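Local coordinates for BPT4 GENE 59 helicase assembly protein (Enterobacteria phage T4, PDB 1C1K) that loads the replicative helicase onto fork DNA covered by the single-stranded-DNA-binding protein, and coordinates leading- and lagging-strand synthesis, at residues 24-29 against 73-78; 32-37 against 41-46; 114-119 against 158-163; 134-139 against 168-173; 173-176 against 182-185. All coordinates share one frame; numbering follows the deposited sequence.

Contact 1. Residues 24-29 against 73-78; sequences LMIKQH and LIFISN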
# COMPACT_ATOMS: atom_id res chain seq x y z
N LEU A 24 -6.60 14.75 1.68
CA LEU A 24 -5.42 15.48 1.21
C LEU A 24 -4.15 15.06 1.93
O LEU A 24 -3.10 14.92 1.29
CB LEU A 24 -5.63 17.00 1.37
CG LEU A 24 -4.72 17.85 0.48
CD1 LEU A 24 -5.01 17.57 -0.99
CD2 LEU A 24 -4.94 19.33 0.77
N MET A 25 -4.22 14.88 3.24
CA MET A 25 -3.04 14.47 3.98
C MET A 25 -2.60 13.07 3.57
O MET A 25 -1.41 12.82 3.43
CB MET A 25 -3.29 14.54 5.49
CG MET A 25 -4.13 13.42 6.08
SD MET A 25 -4.13 13.50 7.89
CE MET A 25 -2.52 14.15 8.20
N ILE A 26 -3.54 12.16 3.36
CA ILE A 26 -3.19 10.80 2.95
C ILE A 26 -2.68 10.80 1.51
O ILE A 26 -1.76 10.06 1.17
CB ILE A 26 -4.40 9.84 3.11
CG1 ILE A 26 -4.73 9.70 4.60
CG2 ILE A 26 -4.07 8.45 2.50
CD1 ILE A 26 -6.05 9.00 4.89
N LYS A 27 -3.26 11.65 0.67
CA LYS A 27 -2.84 11.75 -0.72
C LYS A 27 -1.39 12.21 -0.79
O LYS A 27 -0.58 11.65 -1.51
CB LYS A 27 -3.73 12.74 -1.48
CG LYS A 27 -3.41 12.86 -2.96
CD LYS A 27 -4.09 14.07 -3.57
CE LYS A 27 -3.94 14.10 -5.07
NZ LYS A 27 -4.06 15.50 -5.58
N GLN A 28 -1.07 13.25 -0.02
CA GLN A 28 0.29 13.77 -0.01
C GLN A 28 1.26 12.76 0.59
O GLN A 28 2.40 12.64 0.15
CB GLN A 28 0.32 15.10 0.75
CG GLN A 28 -0.40 16.21 -0.01
CD GLN A 28 -0.61 17.45 0.82
OE1 GLN A 28 -1.42 18.32 0.47
NE2 GLN A 28 0.11 17.56 1.93
N HIS A 29 0.79 12.02 1.59
CA HIS A 29 1.62 11.02 2.22
C HIS A 29 1.98 9.94 1.19
O HIS A 29 3.14 9.55 1.08
CB HIS A 29 0.87 10.37 3.39
CG HIS A 29 1.61 9.24 4.03
ND1 HIS A 29 2.35 9.40 5.18
CD2 HIS A 29 1.74 7.94 3.67
CE1 HIS A 29 2.90 8.25 5.51
NE2 HIS A 29 2.55 7.34 4.61
N LEU A 73 -9.55 4.29 5.87
CA LEU A 73 -9.42 3.07 5.07
C LEU A 73 -9.85 3.29 3.63
O LEU A 73 -9.23 2.77 2.70
CB LEU A 73 -10.24 1.94 5.70
CG LEU A 73 -9.68 1.36 7.00
CD1 LEU A 73 -10.54 0.19 7.47
CD2 LEU A 73 -8.26 0.91 6.79
N ILE A 74 -10.92 4.06 3.43
CA ILE A 74 -11.41 4.35 2.09
C ILE A 74 -10.29 5.06 1.32
O ILE A 74 -9.96 4.68 0.20
CB ILE A 74 -12.65 5.29 2.14
CG1 ILE A 74 -13.90 4.51 2.54
CG2 ILE A 74 -12.87 5.94 0.77
CD1 ILE A 74 -15.05 5.40 3.02
N PHE A 75 -9.69 6.08 1.93
CA PHE A 75 -8.64 6.82 1.25
C PHE A 75 -7.35 6.03 1.09
O PHE A 75 -6.75 6.07 0.01
CB PHE A 75 -8.38 8.14 1.96
CG PHE A 75 -9.56 9.08 1.93
CD1 PHE A 75 -9.91 9.82 3.05
CD2 PHE A 75 -10.35 9.19 0.79
CE1 PHE A 75 -11.03 10.66 3.04
CE2 PHE A 75 -11.47 10.02 0.76
CZ PHE A 75 -11.81 10.75 1.90
N ILE A 76 -6.94 5.31 2.13
CA ILE A 76 -5.72 4.52 2.05
C ILE A 76 -5.83 3.42 0.99
O ILE A 76 -4.98 3.32 0.11
CB ILE A 76 -5.37 3.87 3.42
CG1 ILE A 76 -5.00 4.95 4.43
CG2 ILE A 76 -4.20 2.90 3.26
CD1 ILE A 76 -5.01 4.46 5.87
N SER A 77 -6.88 2.60 1.08
CA SER A 77 -7.05 1.52 0.11
C SER A 77 -7.01 2.04 -1.32
O SER A 77 -6.33 1.47 -2.17
CB SER A 77 -8.37 0.78 0.36
OG SER A 77 -9.49 1.60 0.08
N ASN A 78 -7.73 3.13 -1.59
CA ASN A 78 -7.76 3.70 -2.93
C ASN A 78 -6.44 4.29 -3.39
O ASN A 78 -5.97 4.02 -4.49
CB ASN A 78 -8.84 4.79 -3.02
CG ASN A 78 -10.20 4.23 -3.34
OD1 ASN A 78 -10.55 4.03 -4.51
ND2 ASN A 78 -10.99 3.97 -2.30
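Helices 16-30 and 68-81 of the largely helical N-terminal part meet where Ile26 is set against Phe75 and Ile76. The two backbones come nearest at Ile26 and Ile76, whose CA atoms are 6.8 Å apart, and the contact is wholly apolar. Ile26 sends its two branches to different partners. Its longer arm lies beside the backbone N (chi1 -66°) and runs out extended, bringing CD1 to 3.8 Å from CB of Phe75, at the edge of the phenyl ring and near its plane. The short branch, CG2, packs 4.1 Å from CG1 of Ile76. Both partners cross the Ile26 side chain at about a right angle, one at each branch. Phe75 offers chiefly its CB here, and its ring continues past Ile26 to meet the ring of Tyr23. On the far side of helix 68-81, Asn78 ND2 gives a nearly straight bond of 2.8 Å to Ile74 O. Around this buried junction, Leu79 and Trp41, in the loop after helix 16-30, also touch Ile26, Tyr193 and Ile196 of helix 181-196 pack on Ile76, and helix 95-107 covers Ile74 through Leu96 and Tyr99.

Contact 2. Residues 32-37 against 41-46; sequences GKYDVI and WCMRVS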
# COMPACT_ATOMS: atom_id res chain seq x y z
N GLY A 32 4.68 10.85 -1.08
CA GLY A 32 5.95 11.12 -0.44
C GLY A 32 6.17 12.60 -0.13
O GLY A 32 7.31 13.05 -0.01
N LYS A 33 5.08 13.35 0.01
CA LYS A 33 5.16 14.78 0.29
C LYS A 33 4.82 15.12 1.74
O LYS A 33 5.00 16.26 2.18
CB LYS A 33 4.22 15.53 -0.64
CG LYS A 33 4.70 15.57 -2.08
CD LYS A 33 3.73 16.35 -2.95
CE LYS A 33 3.28 15.52 -4.14
NZ LYS A 33 2.71 16.38 -5.21
N TYR A 34 4.32 14.13 2.47
CA TYR A 34 3.95 14.31 3.86
C TYR A 34 4.17 12.99 4.57
O TYR A 34 4.41 11.97 3.92
CB TYR A 34 2.48 14.73 3.96
CG TYR A 34 2.11 15.43 5.25
CD1 TYR A 34 2.62 16.69 5.54
CD2 TYR A 34 1.22 14.85 6.15
CE1 TYR A 34 2.25 17.37 6.70
CE2 TYR A 34 0.84 15.52 7.32
CZ TYR A 34 1.36 16.78 7.59
OH TYR A 34 0.97 17.46 8.72
N ASP A 35 4.09 13.00 5.89
CA ASP A 35 4.26 11.79 6.69
C ASP A 35 3.22 11.85 7.79
O ASP A 35 3.42 12.49 8.82
CB ASP A 35 5.66 11.75 7.30
CG ASP A 35 5.98 10.40 7.93
OD1 ASP A 35 5.04 9.68 8.33
OD2 ASP A 35 7.17 10.07 8.04
N VAL A 36 2.09 11.18 7.56
CA VAL A 36 1.01 11.19 8.54
C VAL A 36 1.40 10.66 9.90
O VAL A 36 0.77 10.99 10.91
CB VAL A 36 -0.23 10.40 8.03
CG1 VAL A 36 -0.82 11.09 6.82
CG2 VAL A 36 0.16 8.97 7.70
N ILE A 37 2.42 9.81 9.96
CA ILE A 37 2.85 9.26 11.23
C ILE A 37 3.69 10.30 11.96
O ILE A 37 3.52 10.53 13.15
CB ILE A 37 3.67 7.97 11.05
CG1 ILE A 37 2.84 6.92 10.30
CG2 ILE A 37 4.11 7.43 12.41
CD1 ILE A 37 1.46 6.65 10.90
N TRP A 41 -1.28 12.27 12.00
CA TRP A 41 -2.51 12.46 11.24
C TRP A 41 -3.18 13.83 11.34
O TRP A 41 -4.41 13.96 11.33
CB TRP A 41 -3.51 11.36 11.61
CG TRP A 41 -2.97 9.99 11.37
CD1 TRP A 41 -2.19 9.26 12.22
CD2 TRP A 41 -3.18 9.17 10.22
NE1 TRP A 41 -1.90 8.04 11.67
CE2 TRP A 41 -2.49 7.95 10.43
CE3 TRP A 41 -3.88 9.34 9.01
CZ2 TRP A 41 -2.49 6.92 9.49
CZ3 TRP A 41 -3.87 8.31 8.08
CH2 TRP A 41 -3.18 7.11 8.33
N CYS A 42 -2.34 14.86 11.42
CA CYS A 42 -2.81 16.23 11.49
C CYS A 42 -2.08 16.98 10.39
O CYS A 42 -0.91 16.73 10.14
CB CYS A 42 -2.46 16.87 12.83
SG CYS A 42 -3.35 16.20 14.22
N MET A 43 -2.78 17.90 9.74
CA MET A 43 -2.16 18.69 8.69
C MET A 43 -3.03 19.90 8.42
O MET A 43 -4.26 19.82 8.46
CB MET A 43 -1.99 17.88 7.40
CG MET A 43 -1.10 18.56 6.36
SD MET A 43 -0.91 17.63 4.80
CE MET A 43 -2.44 18.08 3.99
N ARG A 44 -2.38 21.03 8.17
CA ARG A 44 -3.10 22.25 7.86
C ARG A 44 -3.23 22.27 6.35
O ARG A 44 -2.35 21.77 5.65
CB ARG A 44 -2.32 23.47 8.35
CG ARG A 44 -2.99 24.21 9.50
CD ARG A 44 -1.98 24.80 10.45
NE ARG A 44 -1.25 23.76 11.19
CZ ARG A 44 -0.49 23.99 12.25
NH1 ARG A 44 -0.36 25.23 12.72
NH2 ARG A 44 0.13 22.99 12.86
N VAL A 45 -4.33 22.82 5.84
CA VAL A 45 -4.53 22.89 4.40
C VAL A 45 -4.93 24.30 3.99
O VAL A 45 -5.32 25.11 4.82
CB VAL A 45 -5.62 21.91 3.94
CG1 VAL A 45 -5.36 20.53 4.54
CG2 VAL A 45 -6.99 22.42 4.36
N SER A 46 -4.84 24.58 2.69
CA SER A 46 -5.21 25.88 2.16
C SER A 46 -6.73 25.92 1.94
O SER A 46 -7.27 25.15 1.15
CB SER A 46 -4.49 26.14 0.84
OG SER A 46 -5.18 27.10 0.05
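The loop between helices 16-30 and 47-52 doubles back on itself at Val36 and Trp41, whose CA atoms lie 4.6 Å apart and where Trp41 N donates to Val36 O over 2.7 Å. Just beyond that bond the Val36 side chain lies over one face of the indole. CG2 stands 3.8 Å from the centroid of the six-membered ring, 10° off its normal, a CH-pi contact. Ile37 runs alongside in the same direction and lays CD1 3.7 Å from Trp41 NE1. Farther out, Tyr34 and Met43 slide past each other in opposite directions. With CG anti to the backbone N (chi1 -169°) and a bend at chi3, Met43 carries SD over the centre of the Tyr34 ring, 3.5 Å from its centroid and almost on the normal. The phenol OH donates to Cys42 O, at the ring edge and in plane, over a doubtfully short 2.5 Å; the bond would help hold the ring under the sulfur. Asp35 OD1 accepts from Ile37 N in an Asx turn. A Schellman motif at Gly32 and the N-cap Ser46 bracket this irregular helix-to-helix connection, closed by a backbone bond, a tyrosine-to-carbonyl bond, a CH-pi and a Met-aromatic contact.

Contact 3. Residues 114-119 against 158-163; sequences EEDIRN and FETFIL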
# COMPACT_ATOMS: atom_id res chain seq x y z
N GLU A 114 0.24 -16.00 2.31
CA GLU A 114 0.60 -17.39 2.07
C GLU A 114 0.36 -17.75 0.61
O GLU A 114 1.19 -18.40 -0.04
CB GLU A 114 -0.20 -18.30 3.01
CG GLU A 114 0.42 -18.39 4.40
CD GLU A 114 -0.55 -18.80 5.50
OE1 GLU A 114 -1.65 -19.29 5.19
OE2 GLU A 114 -0.20 -18.64 6.68
N GLU A 115 -0.79 -17.35 0.07
CA GLU A 115 -1.12 -17.63 -1.32
C GLU A 115 -0.04 -17.04 -2.24
O GLU A 115 0.48 -17.72 -3.14
CB GLU A 115 -2.48 -17.01 -1.66
CG GLU A 115 -2.92 -17.21 -3.10
CD GLU A 115 -4.20 -16.46 -3.41
OE1 GLU A 115 -4.68 -15.69 -2.55
OE2 GLU A 115 -4.72 -16.64 -4.53
N ASP A 116 0.29 -15.77 -2.01
CA ASP A 116 1.29 -15.08 -2.82
C ASP A 116 2.65 -15.77 -2.73
O ASP A 116 3.33 -15.92 -3.75
CB ASP A 116 1.40 -13.62 -2.38
CG ASP A 116 0.22 -12.78 -2.84
OD1 ASP A 116 0.14 -11.60 -2.44
OD2 ASP A 116 -0.63 -13.30 -3.60
N ILE A 117 3.05 -16.19 -1.53
CA ILE A 117 4.33 -16.87 -1.36
C ILE A 117 4.37 -18.14 -2.21
O ILE A 117 5.34 -18.38 -2.92
CB ILE A 117 4.59 -17.22 0.12
CG1 ILE A 117 4.87 -15.94 0.92
CG2 ILE A 117 5.80 -18.15 0.24
CD1 ILE A 117 4.64 -16.09 2.40
N ARG A 118 3.32 -18.95 -2.13
CA ARG A 118 3.27 -20.18 -2.93
C ARG A 118 3.40 -19.84 -4.40
O ARG A 118 4.16 -20.48 -5.13
CB ARG A 118 1.96 -20.93 -2.70
CG ARG A 118 1.83 -21.55 -1.33
CD ARG A 118 0.49 -22.26 -1.15
NE ARG A 118 0.17 -22.40 0.27
CZ ARG A 118 -0.86 -21.80 0.87
NH1 ARG A 118 -1.69 -21.02 0.18
NH2 ARG A 118 -1.05 -21.98 2.17
N ASN A 119 2.67 -18.83 -4.86
CA ASN A 119 2.73 -18.45 -6.26
C ASN A 119 4.12 -17.94 -6.65
O ASN A 119 4.58 -18.18 -7.77
CB ASN A 119 1.66 -17.41 -6.58
CG ASN A 119 0.27 -18.00 -6.62
OD1 ASN A 119 -0.73 -17.29 -6.56
ND2 ASN A 119 0.20 -19.32 -6.71
N PHE A 158 0.52 -5.31 -2.63
CA PHE A 158 1.44 -4.36 -2.03
C PHE A 158 1.75 -4.83 -0.61
O PHE A 158 2.89 -4.71 -0.15
CB PHE A 158 0.83 -2.96 -1.97
CG PHE A 158 1.15 -2.10 -3.16
CD1 PHE A 158 0.48 -2.27 -4.36
CD2 PHE A 158 2.13 -1.12 -3.07
CE1 PHE A 158 0.77 -1.47 -5.46
CE2 PHE A 158 2.43 -0.31 -4.17
CZ PHE A 158 1.74 -0.49 -5.36
N GLU A 159 0.75 -5.36 0.08
CA GLU A 159 0.96 -5.82 1.45
C GLU A 159 1.96 -6.97 1.47
O GLU A 159 2.81 -7.05 2.36
CB GLU A 159 -0.37 -6.24 2.09
CG GLU A 159 -1.34 -5.08 2.34
CD GLU A 159 -2.14 -4.71 1.11
OE1 GLU A 159 -2.10 -5.46 0.12
OE2 GLU A 159 -2.81 -3.66 1.12
N THR A 160 1.86 -7.87 0.49
CA THR A 160 2.78 -9.00 0.41
C THR A 160 4.19 -8.48 0.14
O THR A 160 5.14 -8.90 0.79
CB THR A 160 2.38 -9.98 -0.71
OG1 THR A 160 1.28 -10.77 -0.26
CG2 THR A 160 3.55 -10.90 -1.07
N PHE A 161 4.31 -7.55 -0.80
CA PHE A 161 5.62 -6.98 -1.12
C PHE A 161 6.24 -6.35 0.12
O PHE A 161 7.42 -6.56 0.42
CB PHE A 161 5.47 -5.92 -2.22
CG PHE A 161 6.75 -5.61 -2.95
CD1 PHE A 161 7.68 -4.72 -2.42
CD2 PHE A 161 7.04 -6.23 -4.17
CE1 PHE A 161 8.87 -4.44 -3.09
CE2 PHE A 161 8.22 -5.95 -4.86
CZ PHE A 161 9.14 -5.05 -4.32
N ILE A 162 5.45 -5.59 0.87
CA ILE A 162 5.97 -4.94 2.06
C ILE A 162 6.24 -5.95 3.18
O ILE A 162 7.16 -5.77 3.97
CB ILE A 162 5.02 -3.82 2.53
CG1 ILE A 162 5.01 -2.70 1.48
CG2 ILE A 162 5.49 -3.24 3.86
CD1 ILE A 162 3.85 -1.73 1.60
N LEU A 163 5.46 -7.02 3.23
CA LEU A 163 5.69 -8.04 4.25
C LEU A 163 7.04 -8.73 3.95
O LEU A 163 7.84 -8.96 4.85
CB LEU A 163 4.55 -9.07 4.25
CG LEU A 163 3.33 -8.68 5.10
CD1 LEU A 163 2.13 -9.53 4.69
CD2 LEU A 163 3.63 -8.87 6.58
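Asp116 of helix 109-126 and Thr160 of helix 158-168 join these two helices inside the C-terminal part of the protein, their CA atoms 7.0 Å apart. Along the first segment, Glu114 turns to the other flank, onto helix 201-216. Two positions on, Asp116 alone spans the gap to the second helix. Its CG stands beside the backbone N (chi1 -74°), which aims the carboxylate at the first turn of helix 158-168. There OD1 accepts the Thr160 hydroxyl proton on its anti side, 20° out of the carboxylate plane. The same OD1 also accepts from the backbone N of Ser157, just ahead of the helix, while OD2 forms a salt bridge with Lys112 one turn back. Both oxygens of this buried acid therefore have polar partners, and the lysine, together with the helix start, would be expected to favour its ionised form. Ile117 and Arg118 follow with their side chains on helix 201-216, so helix 109-126 is held between two others. Phe113, also of helix 109-126, touches Thr160 and Leu163. The aspartate and threonine side chains slant across one another, with the Thr160 methyl CG2 3.7 Å from Asp116 CB and its OG1 2.6 Å from Asp116 OD1.

Contact 4. Residues 134-139 against 168-173; sequences EIFEYN and LNIIDK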
# COMPACT_ATOMS: atom_id res chain seq x y z
N GLU A 134 17.31 -15.34 -6.13
CA GLU A 134 17.36 -14.64 -7.41
C GLU A 134 16.05 -13.91 -7.74
O GLU A 134 16.03 -12.97 -8.54
CB GLU A 134 17.72 -15.62 -8.53
CG GLU A 134 19.19 -16.01 -8.52
CD GLU A 134 19.51 -17.21 -9.38
OE1 GLU A 134 20.62 -17.77 -9.22
OE2 GLU A 134 18.67 -17.61 -10.23
N ILE A 135 14.96 -14.35 -7.13
CA ILE A 135 13.66 -13.74 -7.36
C ILE A 135 13.59 -12.34 -6.75
O ILE A 135 13.00 -11.42 -7.33
CB ILE A 135 12.53 -14.59 -6.70
CG1 ILE A 135 12.35 -15.91 -7.46
CG2 ILE A 135 11.23 -13.79 -6.65
CD1 ILE A 135 11.79 -15.75 -8.85
N PHE A 136 14.23 -12.18 -5.60
CA PHE A 136 14.19 -10.93 -4.86
C PHE A 136 15.30 -9.92 -5.10
O PHE A 136 15.17 -8.77 -4.70
CB PHE A 136 14.09 -11.26 -3.37
CG PHE A 136 13.05 -12.29 -3.06
CD1 PHE A 136 13.38 -13.64 -3.05
CD2 PHE A 136 11.73 -11.91 -2.82
CE1 PHE A 136 12.40 -14.61 -2.80
CE2 PHE A 136 10.75 -12.87 -2.57
CZ PHE A 136 11.09 -14.22 -2.57
N GLU A 137 16.38 -10.34 -5.75
CA GLU A 137 17.49 -9.44 -6.00
C GLU A 137 17.34 -8.56 -7.22
O GLU A 137 16.88 -8.99 -8.27
CB GLU A 137 18.79 -10.25 -6.12
CG GLU A 137 19.22 -10.94 -4.84
CD GLU A 137 19.76 -9.98 -3.80
OE1 GLU A 137 19.58 -10.25 -2.59
OE2 GLU A 137 20.36 -8.95 -4.19
N TYR A 138 17.73 -7.30 -7.08
CA TYR A 138 17.67 -6.35 -8.18
C TYR A 138 18.62 -6.83 -9.29
O TYR A 138 19.72 -7.32 -9.00
CB TYR A 138 18.09 -4.96 -7.67
CG TYR A 138 18.33 -3.94 -8.75
CD1 TYR A 138 17.25 -3.26 -9.34
CD2 TYR A 138 19.62 -3.62 -9.17
CE1 TYR A 138 17.46 -2.29 -10.32
CE2 TYR A 138 19.84 -2.65 -10.15
CZ TYR A 138 18.76 -1.99 -10.72
OH TYR A 138 18.97 -1.02 -11.67
N ASN A 139 18.19 -6.71 -10.54
CA ASN A 139 18.98 -7.13 -11.70
C ASN A 139 19.35 -5.90 -12.54
O ASN A 139 18.53 -5.38 -13.28
CB ASN A 139 18.16 -8.11 -12.56
CG ASN A 139 18.98 -8.74 -13.67
OD1 ASN A 139 18.53 -9.70 -14.32
ND2 ASN A 139 20.17 -8.22 -13.91
N LEU A 168 13.47 -9.09 4.21
CA LEU A 168 14.37 -9.25 3.07
C LEU A 168 15.01 -7.94 2.59
O LEU A 168 15.91 -7.96 1.74
CB LEU A 168 13.64 -9.92 1.90
CG LEU A 168 13.12 -11.34 2.13
CD1 LEU A 168 12.42 -11.84 0.87
CD2 LEU A 168 14.27 -12.27 2.51
N ASN A 169 14.54 -6.81 3.10
CA ASN A 169 15.10 -5.50 2.75
C ASN A 169 15.13 -5.22 1.24
O ASN A 169 16.10 -4.68 0.71
CB ASN A 169 16.52 -5.39 3.32
CG ASN A 169 17.09 -3.98 3.24
OD1 ASN A 169 18.30 -3.80 3.04
ND2 ASN A 169 16.23 -2.99 3.39
N ILE A 170 14.05 -5.57 0.54
CA ILE A 170 13.96 -5.39 -0.90
C ILE A 170 13.88 -3.95 -1.40
O ILE A 170 14.59 -3.56 -2.34
CB ILE A 170 12.71 -6.12 -1.46
CG1 ILE A 170 12.81 -7.63 -1.20
CG2 ILE A 170 12.57 -5.85 -2.95
CD1 ILE A 170 11.45 -8.34 -1.23
N ILE A 171 13.01 -3.16 -0.79
CA ILE A 171 12.80 -1.78 -1.21
C ILE A 171 14.06 -0.92 -1.15
O ILE A 171 14.46 -0.33 -2.15
CB ILE A 171 11.69 -1.10 -0.37
CG1 ILE A 171 10.35 -1.82 -0.60
CG2 ILE A 171 11.55 0.37 -0.76
CD1 ILE A 171 9.29 -1.53 0.48
N ASP A 172 14.68 -0.87 0.02
CA ASP A 172 15.87 -0.05 0.20
C ASP A 172 17.01 -0.47 -0.72
O ASP A 172 17.70 0.37 -1.28
CB ASP A 172 16.31 -0.07 1.66
CG ASP A 172 15.32 0.63 2.58
OD1 ASP A 172 15.50 0.56 3.81
OD2 ASP A 172 14.35 1.24 2.07
N LYS A 173 17.20 -1.78 -0.89
CA LYS A 173 18.26 -2.27 -1.78
C LYS A 173 17.98 -1.88 -3.23
O LYS A 173 18.90 -1.54 -3.97
CB LYS A 173 18.38 -3.79 -1.66
CG LYS A 173 18.92 -4.24 -0.32
CD LYS A 173 19.86 -5.42 -0.48
CE LYS A 173 19.16 -6.72 -0.13
NZ LYS A 173 19.69 -7.85 -0.96
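Apolar contacts centre on the Phe136 ring, which reaches from the loop before helix 146-152 toward the junction between helices 158-168 and 170-177. Leu168 lays CD1 over one face of the ring, 4.0 Å from the centroid and 19° off the normal, a CH-pi contact displaced toward the rim; its nearest ring atom is Phe136 CD2 at 3.8 Å. The opposite face is covered by CG2 of the preceding residue, Ile135, 4.0 Å above the plane, so the phenyl is held between two methyl groups. Ile170, with CG1 beside its backbone N (chi1 -61°) and the chain extended, brings CD1 obliquely to 3.9 Å from the same Phe136 CD2. Beyond the two segments, Phe132 meets this ring edge-to-face and Ile120 of helix 109-126 touches it as well.

The charged contact lies at the margin. Glu137 leaves the backbone pointing away from the helix, but a bend at chi2 (-73°) turns its carboxylate back, and OE1 forms a salt bridge with Lys173 NZ at 2.9 Å. NZ stands 3.5 Å from OE2 of Glu137, so the approach is lopsided toward one oxygen. The chemistry is divided by kind: aliphatic groups on either face of the ring seat the loop on the helix junction, and an ion pair adds a second link, both near the surface.

Contact 5. Residues 173-176 against 182-185; sequences KHDE and VWNN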
# COMPACT_ATOMS: atom_id res chain seq x y z
N LYS A 173 17.20 -1.78 -0.89
CA LYS A 173 18.26 -2.27 -1.78
C LYS A 173 17.98 -1.88 -3.23
O LYS A 173 18.90 -1.54 -3.97
CB LYS A 173 18.38 -3.79 -1.66
CG LYS A 173 18.92 -4.24 -0.32
CD LYS A 173 19.86 -5.42 -0.48
CE LYS A 173 19.16 -6.72 -0.13
NZ LYS A 173 19.69 -7.85 -0.96
N HIS A 174 16.72 -1.93 -3.64
CA HIS A 174 16.37 -1.55 -5.00
C HIS A 174 16.63 -0.05 -5.17
O HIS A 174 17.21 0.39 -6.16
CB HIS A 174 14.88 -1.85 -5.26
CG HIS A 174 14.62 -3.25 -5.75
ND1 HIS A 174 15.06 -4.37 -5.08
CD2 HIS A 174 13.92 -3.70 -6.82
CE1 HIS A 174 14.65 -5.45 -5.72
NE2 HIS A 174 13.96 -5.07 -6.78
N ASP A 175 16.20 0.73 -4.18
CA ASP A 175 16.37 2.18 -4.20
C ASP A 175 17.82 2.63 -4.34
O ASP A 175 18.12 3.60 -5.04
CB ASP A 175 15.80 2.79 -2.91
CG ASP A 175 14.30 3.04 -2.99
OD1 ASP A 175 13.72 3.43 -1.95
OD2 ASP A 175 13.71 2.84 -4.07
N GLU A 176 18.73 1.92 -3.68
CA GLU A 176 20.15 2.28 -3.75
C GLU A 176 20.84 1.85 -5.04
O GLU A 176 21.88 2.40 -5.38
CB GLU A 176 20.92 1.70 -2.55
CG GLU A 176 20.45 0.34 -2.06
CD GLU A 176 20.58 0.17 -0.54
OE1 GLU A 176 21.16 -0.85 -0.09
OE2 GLU A 176 20.10 1.05 0.21
N VAL A 182 10.12 3.91 -13.50
CA VAL A 182 9.02 2.99 -13.23
C VAL A 182 9.12 2.43 -11.82
O VAL A 182 8.11 2.32 -11.12
CB VAL A 182 8.99 1.84 -14.26
CG1 VAL A 182 7.95 0.81 -13.86
CG2 VAL A 182 8.67 2.39 -15.64
N TRP A 183 10.32 2.07 -11.39
CA TRP A 183 10.49 1.53 -10.04
C TRP A 183 10.24 2.63 -9.02
O TRP A 183 9.52 2.43 -8.05
CB TRP A 183 11.90 0.97 -9.83
CG TRP A 183 12.23 0.83 -8.36
CD1 TRP A 183 13.09 1.61 -7.63
CD2 TRP A 183 11.65 -0.09 -7.42
NE1 TRP A 183 13.07 1.24 -6.31
CE2 TRP A 183 12.20 0.20 -6.15
CE3 TRP A 183 10.71 -1.13 -7.53
CZ2 TRP A 183 11.85 -0.51 -5.00
CZ3 TRP A 183 10.36 -1.84 -6.38
CH2 TRP A 183 10.93 -1.52 -5.13
N ASN A 184 10.85 3.79 -9.25
CA ASN A 184 10.69 4.93 -8.35
C ASN A 184 9.23 5.25 -8.08
O ASN A 184 8.84 5.44 -6.93
CB ASN A 184 11.39 6.17 -8.93
CG ASN A 184 11.09 7.43 -8.12
OD1 ASN A 184 11.39 7.50 -6.93
ND2 ASN A 184 10.49 8.43 -8.77
N ASN A 185 8.41 5.31 -9.13
CA ASN A 185 6.99 5.61 -8.97
C ASN A 185 6.35 4.63 -7.99
O ASN A 185 5.56 5.03 -7.12
CB ASN A 185 6.28 5.53 -10.32
CG ASN A 185 6.91 6.42 -11.37
OD1 ASN A 185 6.68 6.24 -12.57
ND2 ASN A 185 7.70 7.40 -10.93
O HOH W 1 13.62 5.03 -6.32
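Two consecutive helices, 170-177 and 181-196, face each other across a short connection, their backbones nearest at Asp175 and Asn184 with CA atoms 7.6 Å apart. The Trp183 indole spans that gap. Its CG is anti to the backbone N, which sends the ring system across toward helix 170-177. His174 comes down on one face near the rim, and its CB is 3.3 Å from Trp183 CZ2. The imidazole then passes over the benzene portion, with ring centroids 4.8 Å apart and planes oblique at 45°. At the indole edge, NE1 donates to Asp175 OD2 over 2.8 Å with an N-H...O angle of 149°, nearly along the C-O axis but tilted 20° from the ring plane. A water lies 3.1 Å from Asp175 OD2 and makes a weak, long bond to Asn184 OD1. Beyond these segments Ser187 bonds to OD2, Lys191 forms a salt bridge with Asp175 OD1, Ser145 binds His174 NE2, and Phe148 meets Trp183 edge-to-face. The indole N-H, buried between the helices, is thus satisfied by a carboxylate that Lys191 probably keeps ionised, and this bond together with the histidine on its face would restrict how the tryptophan can turn.

Contacts 1, 3 and 5 are buried helix-helix junctions, whereas contacts 2 and 4 use loops nearer the surface. Contact 1 is purely aliphatic and aromatic, contact 3 is carried by a polar pair, and contact 5 combines both. The loop contacts mix apolar or aromatic packing with a polar link, a tyrosine-to-carbonyl bond in contact 2 and an ion pair in contact 4. Contacts 1 and 2 touch in the N-terminal part, where His29 ND1 bonds with Val36 N and Met25 packs on Trp41. In the C-terminal part contacts 4 and 5 share Lys173 and helix 170-177, while Phe161 of helix 158-168 links contact 3 to both, through Ile170, Ile171 and Trp183.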